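Local atomic coordinates of 4-hydroxybutyrate coenzyme A transferase (Shewanella oneidensis, PDB entry 2OAS), a protein that probably transfers coenzyme A between acyl-CoA and carboxylic acids such as 4-hydroxybutyrate or acetate, and binds coenzyme A. Residues A[253-258]-A[292-297]. Numbering follows the deposited sequence.
Sequences KRFYPG and TSIIRK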
ATOM      1  N   LYS A 253      16.557  12.702  14.210  1.00 41.87           N
ATOM      2  CA  LYS A 253      15.383  11.839  14.296  1.00 42.51           C
ATOM      3  C   LYS A 253      14.501  12.276  15.460  1.00 43.42           C
ATOM      4  O   LYS A 253      14.975  12.924  16.392  1.00 44.22           O
ATOM      5  CB  LYS A 253      15.799  10.382  14.502  1.00 40.72           C
ATOM      6  CG  LYS A 253      16.540   9.736  13.321  1.00 39.17           C
ATOM      7  CD  LYS A 253      16.426   8.200  13.385  1.00 36.57           C
ATOM      8  CE  LYS A 253      16.919   7.642  14.726  1.00 35.95           C
ATOM      9  NZ  LYS A 253      16.799   6.164  14.887  1.00 35.08           N
ATOM     10  N   ARG A 254      13.218  11.937  15.407  1.00 43.88           N
ATOM     11  CA  ARG A 254      12.311  12.291  16.495  1.00 44.41           C
ATOM     12  C   ARG A 254      11.890  11.028  17.237  1.00 44.21           C
ATOM     13  O   ARG A 254      11.457  11.084  18.393  1.00 45.29           O
ATOM     14  CB  ARG A 254      11.073  13.036  15.973  1.00 44.89           C
ATOM     15  CG  ARG A 254      11.405  14.270  15.146  1.00 47.21           C
ATOM     16  CD  ARG A 254      10.257  15.283  15.107  1.00 49.97           C
ATOM     17  NE  ARG A 254      10.500  16.395  14.179  1.00 52.68           N
ATOM     18  CZ  ARG A 254      11.579  17.179  14.183  1.00 54.47           C
ATOM     19  NH1 ARG A 254      11.684  18.157  13.294  1.00 54.55           N
ATOM     20  NH2 ARG A 254      12.554  16.988  15.066  1.00 55.79           N
ATOM     21  N   PHE A 255      12.017   9.887  16.566  1.00 42.51           N
ATOM     22  CA  PHE A 255      11.650   8.618  17.170  1.00 41.64           C
ATOM     23  C   PHE A 255      12.937   7.888  17.479  1.00 42.39           C
ATOM     24  O   PHE A 255      13.623   7.412  16.576  1.00 42.31           O
ATOM     25  CB  PHE A 255      10.774   7.813  16.221  1.00 40.91           C
ATOM     26  CG  PHE A 255      10.398   6.460  16.741  1.00 40.38           C
ATOM     27  CD1 PHE A 255      11.194   5.353  16.463  1.00 39.82           C
ATOM     28  CD2 PHE A 255       9.241   6.284  17.492  1.00 38.13           C
ATOM     29  CE1 PHE A 255      10.838   4.086  16.927  1.00 38.71           C
ATOM     30  CE2 PHE A 255       8.877   5.029  17.959  1.00 38.03           C
ATOM     31  CZ  PHE A 255       9.677   3.925  17.677  1.00 38.11           C
ATOM     32  N   TYR A 256      13.255   7.812  18.769  1.00 42.40           N
ATOM     33  CA  TYR A 256      14.478   7.177  19.240  1.00 42.87           C
ATOM     34  C   TYR A 256      15.704   7.904  18.683  1.00 43.11           C
ATOM     35  O   TYR A 256      16.516   7.321  17.964  1.00 42.97           O
ATOM     36  CB  TYR A 256      14.531   5.699  18.839  1.00 42.88           C
ATOM     37  CG  TYR A 256      13.823   4.762  19.788  1.00 43.62           C
ATOM     38  CD1 TYR A 256      12.429   4.690  19.822  1.00 43.72           C
ATOM     39  CD2 TYR A 256      14.549   3.931  20.640  1.00 43.15           C
ATOM     40  CE1 TYR A 256      11.773   3.806  20.678  1.00 44.60           C
ATOM     41  CE2 TYR A 256      13.908   3.046  21.500  1.00 44.78           C
ATOM     42  CZ  TYR A 256      12.520   2.986  21.515  1.00 46.31           C
ATOM     43  OH  TYR A 256      11.891   2.097  22.364  1.00 48.48           O
ATOM     44  N   PRO A 257      15.846   9.198  19.001  1.00 43.84           N
ATOM     45  CA  PRO A 257      16.994   9.969  18.513  1.00 43.67           C
ATOM     46  C   PRO A 257      18.308   9.531  19.166  1.00 43.02           C
ATOM     47  O   PRO A 257      18.314   9.029  20.290  1.00 42.13           O
ATOM     48  CB  PRO A 257      16.614  11.406  18.864  1.00 44.69           C
ATOM     49  CG  PRO A 257      15.773  11.244  20.099  1.00 44.02           C
ATOM     50  CD  PRO A 257      14.901  10.066  19.733  1.00 44.35           C
ATOM     51  N   GLY A 258      19.412   9.715  18.450  1.00 41.89           N
ATOM     52  CA  GLY A 258      20.704   9.328  18.981  1.00 41.00           C
ATOM     53  C   GLY A 258      21.004   7.844  18.850  1.00 40.71           C
ATOM     54  O   GLY A 258      22.139   7.429  19.073  1.00 39.75           O
ATOM     55  N   THR A 292       4.356   2.188   9.136  1.00 42.28           N
ATOM     56  CA  THR A 292       4.329   3.477   8.460  1.00 40.71           C
ATOM     57  C   THR A 292       3.959   4.601   9.423  1.00 39.66           C
ATOM     58  O   THR A 292       4.432   5.729   9.296  1.00 38.40           O
ATOM     59  CB  THR A 292       3.338   3.464   7.263  1.00 41.93           C
ATOM     60  OG1 THR A 292       1.991   3.277   7.737  1.00 44.14           O
ATOM     61  CG2 THR A 292       3.691   2.332   6.303  1.00 42.33           C
ATOM     62  N   SER A 293       3.116   4.286  10.393  1.00 39.27           N
ATOM     63  CA  SER A 293       2.702   5.268  11.372  1.00 40.41           C
ATOM     64  C   SER A 293       3.894   5.745  12.213  1.00 40.30           C
ATOM     65  O   SER A 293       3.914   6.880  12.710  1.00 41.23           O
ATOM     66  CB  SER A 293       1.612   4.667  12.265  1.00 41.44           C
ATOM     67  OG  SER A 293       1.376   5.474  13.403  1.00 44.94           O
ATOM     68  N   ILE A 294       4.894   4.884  12.375  1.00 39.11           N
ATOM     69  CA  ILE A 294       6.087   5.247  13.149  1.00 37.38           C
ATOM     70  C   ILE A 294       7.164   5.866  12.262  1.00 37.09           C
ATOM     71  O   ILE A 294       7.771   6.873  12.624  1.00 34.90           O
ATOM     72  CB  ILE A 294       6.674   4.022  13.867  1.00 36.32           C
ATOM     73  CG1 ILE A 294       5.723   3.593  14.973  1.00 35.86           C
ATOM     74  CG2 ILE A 294       8.046   4.345  14.433  1.00 34.55           C
ATOM     75  CD1 ILE A 294       6.158   2.340  15.664  1.00 37.38           C
ATOM     76  N   ILE A 295       7.383   5.263  11.099  1.00 36.24           N
ATOM     77  CA  ILE A 295       8.385   5.741  10.160  1.00 36.25           C
ATOM     78  C   ILE A 295       8.206   7.217   9.787  1.00 37.27           C
ATOM     79  O   ILE A 295       9.184   7.974   9.707  1.00 37.07           O
ATOM     80  CB  ILE A 295       8.350   4.905   8.868  1.00 36.28           C
ATOM     81  CG1 ILE A 295       8.445   3.420   9.211  1.00 35.03           C
ATOM     82  CG2 ILE A 295       9.484   5.320   7.945  1.00 36.74           C
ATOM     83  CD1 ILE A 295       8.350   2.509   8.012  1.00 33.99           C
ATOM     84  N   ARG A 296       6.956   7.612   9.548  1.00 38.88           N
ATOM     85  CA  ARG A 296       6.606   8.994   9.188  1.00 40.10           C
ATOM     86  C   ARG A 296       6.948   9.993  10.301  1.00 39.17           C
ATOM     87  O   ARG A 296       6.999  11.197  10.055  1.00 39.11           O
ATOM     88  CB  ARG A 296       5.108   9.103   8.880  1.00 42.12           C
ATOM     89  CG  ARG A 296       4.221   9.075  10.127  1.00 44.10           C
ATOM     90  CD  ARG A 296       2.725   9.184   9.789  1.00 47.10           C
ATOM     91  NE  ARG A 296       2.422  10.358   8.974  1.00 48.09           N
ATOM     92  CZ  ARG A 296       1.206  10.674   8.541  1.00 49.25           C
ATOM     93  NH1 ARG A 296       0.170   9.906   8.849  1.00 48.93           N
ATOM     94  NH2 ARG A 296       1.029  11.754   7.786  1.00 49.50           N
ATOM     95  N   LYS A 297       7.178   9.503  11.518  1.00 38.32           N
ATOM     96  CA  LYS A 297       7.500  10.401  12.633  1.00 38.77           C
ATOM     97  C   LYS A 297       8.853  11.093  12.468  1.00 37.76           C
ATOM     98  O   LYS A 297       9.084  12.163  13.035  1.00 35.75           O
ATOM     99  CB  LYS A 297       7.457   9.655  13.980  1.00 39.12           C
ATOM    100  CG  LYS A 297       6.064   9.214  14.407  1.00 40.13           C
ATOM    101  CD  LYS A 297       6.079   8.486  15.735  1.00 44.06           C
ATOM    102  CE  LYS A 297       4.664   8.077  16.154  1.00 46.44           C
ATOM    103  NZ  LYS A 297       4.654   7.372  17.470  1.00 48.61           N
TER
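Arg254 and Phe255, which pack against Lys297 and Ile294, both give their backbone N-H to one acceptor, OD1 of Asn298, the residue just after Lys297. No hydrogen bond joins residues 253-258 to 292-297 themselves. Lys297 O meets the aliphatic stem of Arg254, with Arg254 CB nearest at 3.7 Å and Arg254 CG and CD following along the extended chain. The main apolar contact is a CH-pi interaction. Ile294 CG2 sits over the centre of the Phe255 ring, 3.5 Å from the centroid and 6° off the ring normal. Phe255 CG lies anti to its own backbone N (chi1 177°), which lays one ring face against Ile294 CG2. Tyr256 CD1 lies over the opposite face, offset toward the rim. Lys297 adds its aliphatic chain obliquely, with CD 4.2 Å from Phe255 CD2. Replacing Phe255 with alanine would probably leave Ile294 CG2 without its aromatic partner and open a gap between the segments. This is surface packing, away from the coenzyme A pocket, between the loop linking helix 237-244 to strand 260-262 and residues 292-297. The two meet directly through dispersion and CH-pi packing, while Asn298, outside both, supplies hydrogen bonds to the loop.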